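Local coordinates for thermospermine synthase (Medicago truncatula, PDB 6BQ6) that transfers an aminopropyl group from decarboxylated S-adenosylmethionine to spermidine, making thermospermine, at the interface of chains A and B. Coordinates in Å, arbitrary orientation; residue numbers count along the deposited sequence, not the author numbering. Chains: chain A/B, Thermospermine synthase.

The interface of chains A and B. Residues chain A 42-43, 66-67; chain B 38-40.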
ATOM      1  N   CYS A  42      -4.080  -7.384   0.804  1.00 24.16           N
ATOM      2  CA  CYS A  42      -2.620  -7.474   0.828  1.00 24.80           C
ATOM      3  C   CYS A  42      -2.188  -8.220   2.066  1.00 23.84           C
ATOM      4  O   CYS A  42      -2.648  -7.958   3.178  1.00 22.11           O
ATOM      5  CB  CYS A  42      -1.946  -6.109   0.805  1.00 26.69           C
ATOM      6  SG  CYS A  42      -2.769  -4.926  -0.264  1.00 30.60           S
ATOM      7  N   PHE A  43      -1.262  -9.146   1.852  1.00 23.19           N
ATOM      8  CA  PHE A  43      -0.660  -9.960   2.918  1.00 24.78           C
ATOM      9  C   PHE A  43       0.815  -9.628   3.102  1.00 24.23           C
ATOM     10  O   PHE A  43       1.543  -9.601   2.139  1.00 24.58           O
ATOM     11  CB  PHE A  43      -0.647 -11.456   2.536  1.00 25.98           C
ATOM     12  CG  PHE A  43      -1.934 -12.005   2.091  1.00 28.25           C
ATOM     13  CD1 PHE A  43      -3.138 -11.518   2.574  1.00 29.13           C
ATOM     14  CD2 PHE A  43      -1.958 -13.121   1.310  1.00 30.66           C
ATOM     15  CE1 PHE A  43      -4.347 -12.051   2.186  1.00 30.40           C
ATOM     16  CE2 PHE A  43      -3.189 -13.692   0.912  1.00 30.97           C
ATOM     17  CZ  PHE A  43      -4.379 -13.158   1.350  1.00 30.54           C
ATOM     18  N   PRO A  66       0.178 -13.677   7.434  1.00 25.95           N
ATOM     19  CA  PRO A  66      -1.126 -14.029   8.020  1.00 25.50           C
ATOM     20  C   PRO A  66      -1.646 -15.458   7.733  1.00 24.71           C
ATOM     21  O   PRO A  66      -2.371 -16.028   8.541  1.00 25.75           O
ATOM     22  CB  PRO A  66      -2.084 -12.988   7.397  1.00 26.25           C
ATOM     23  CG  PRO A  66      -1.405 -12.541   6.149  1.00 25.78           C
ATOM     24  CD  PRO A  66       0.067 -12.704   6.332  1.00 24.84           C
ATOM     25  N   PHE A  67      -1.289 -16.035   6.598  1.00 23.63           N
ATOM     26  CA  PHE A  67      -1.938 -17.275   6.161  1.00 24.54           C
ATOM     27  C   PHE A  67      -0.957 -18.417   5.825  1.00 24.02           C
ATOM     28  O   PHE A  67      -1.336 -19.445   5.239  1.00 25.36           O
ATOM     29  CB  PHE A  67      -2.863 -16.957   4.961  1.00 25.21           C
ATOM     30  CG  PHE A  67      -3.951 -15.962   5.294  1.00 27.36           C
ATOM     31  CD1 PHE A  67      -4.817 -16.201   6.335  1.00 28.71           C
ATOM     32  CD2 PHE A  67      -4.074 -14.777   4.600  1.00 29.86           C
ATOM     33  CE1 PHE A  67      -5.822 -15.294   6.697  1.00 31.08           C
ATOM     34  CE2 PHE A  67      -5.088 -13.878   4.950  1.00 28.86           C
ATOM     35  CZ  PHE A  67      -5.957 -14.134   5.979  1.00 29.95           C
TER
ATOM     36  N   ASN B  38      -0.419  -7.508   9.698  0.50 32.61           N
ATOM     37  CA  ASN B  38       0.051  -8.196   8.506  0.50 30.50           C
ATOM     38  C   ASN B  38      -0.967  -8.365   7.394  0.50 28.21           C
ATOM     39  O   ASN B  38      -0.718  -9.108   6.438  0.50 26.32           O
ATOM     40  CB  ASN B  38       0.579  -9.547   8.920  0.50 31.54           C
ATOM     41  CG  ASN B  38       1.788  -9.421   9.818  0.50 32.17           C
ATOM     42  OD1 ASN B  38       2.005 -10.238  10.693  0.50 32.82           O
ATOM     43  ND2 ASN B  38       2.565  -8.353   9.613  0.50 32.12           N
ATOM     44  N   LEU B  39      -2.079  -7.665   7.505  1.00 27.65           N
ATOM     45  CA  LEU B  39      -3.112  -7.777   6.520  1.00 27.03           C
ATOM     46  C   LEU B  39      -3.773  -6.440   6.206  1.00 26.68           C
ATOM     47  O   LEU B  39      -4.209  -5.785   7.076  1.00 27.13           O
ATOM     48  CB  LEU B  39      -4.133  -8.728   7.098  1.00 29.13           C
ATOM     49  CG  LEU B  39      -5.262  -9.290   6.313  1.00 30.78           C
ATOM     50  CD1 LEU B  39      -4.732 -10.103   5.147  1.00 29.68           C
ATOM     51  CD2 LEU B  39      -6.020 -10.154   7.278  1.00 32.77           C
ATOM     52  N   ARG B  40      -3.840  -6.090   4.940  1.00 26.00           N
ATOM     53  CA  ARG B  40      -4.399  -4.816   4.558  1.00 27.26           C
ATOM     54  C   ARG B  40      -5.554  -4.994   3.611  1.00 26.58           C
ATOM     55  O   ARG B  40      -5.525  -5.836   2.756  1.00 25.21           O
ATOM     56  CB  ARG B  40      -3.320  -3.917   3.980  1.00 29.98           C
ATOM     57  CG  ARG B  40      -2.509  -3.286   5.084  1.00 34.81           C
ATOM     58  CD  ARG B  40      -1.245  -2.547   4.646  1.00 38.04           C
ATOM     59  NE  ARG B  40      -1.236  -2.242   3.228  1.00 41.91           N
ATOM     60  CZ  ARG B  40      -0.183  -1.725   2.602  1.00 47.47           C
ATOM     61  NH1 ARG B  40       0.924  -1.378   3.271  1.00 46.67           N
ATOM     62  NH2 ARG B  40      -0.260  -1.496   1.289  1.00 49.36           N
TER
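The ring of A:Phe43 meets B:Leu39 through CD1 and CE1, with the leucine methyl a little above the ring plane, while the rim of A:Phe67's ring lies over one face of A:Phe43, its CD2 offset from the middle of the phenyl. The two rings are turned steeply against each other, so that CE1 of A:Phe43 falls at the edge of A:Phe67, in that ring's plane. A face of A:Phe67 is covered in turn by its own neighbour A:Pro66, whose CB sits 3.8 Å above the ring plane, over the centre. Such aromatic backing illustrates how an intersubunit beta-sheet is packed in the spermidine/spermine synthase family: all the residues here belong to the N-terminal tetramerisation domain, and strands 39-45 of two copies pair antiparallel across a two-fold axis.

B:Leu39 supplies the apolar wedge. A chi1 of -170° turns CG away from the backbone N and lays the side chain alongside A:Phe43, both pointing the same way, and at about a right angle to A:Phe67. Its CD1 methyl fits the corner between the rings, 3.3 Å from A:Phe43 CD1, a tight approach, and 3.8 Å from A:Phe67 CE2. The other methyl, CD2, turns toward CZ of A:Phe67. One residue earlier, the backbone carbonyl O of B:Asn38 faces the pyrrolidine of A:Pro66, 3.5 Å from CG.

Backbone pairing sets the register. A:Cys42 and B:Arg40 exchange two hydrogen bonds that close a small ring: B:Arg40 N donates to A:Cys42 O at 2.8 Å, and A:Cys42 N donates to B:Arg40 O at 2.9 Å. The backbone N-H and C=O of both residues are thus each used across the subunits. Beside them the CB atoms of the two residues pack at 4.1 Å. A:Asp181, the probable catalytic proton acceptor, lies about 23 Å from the centre of this patch.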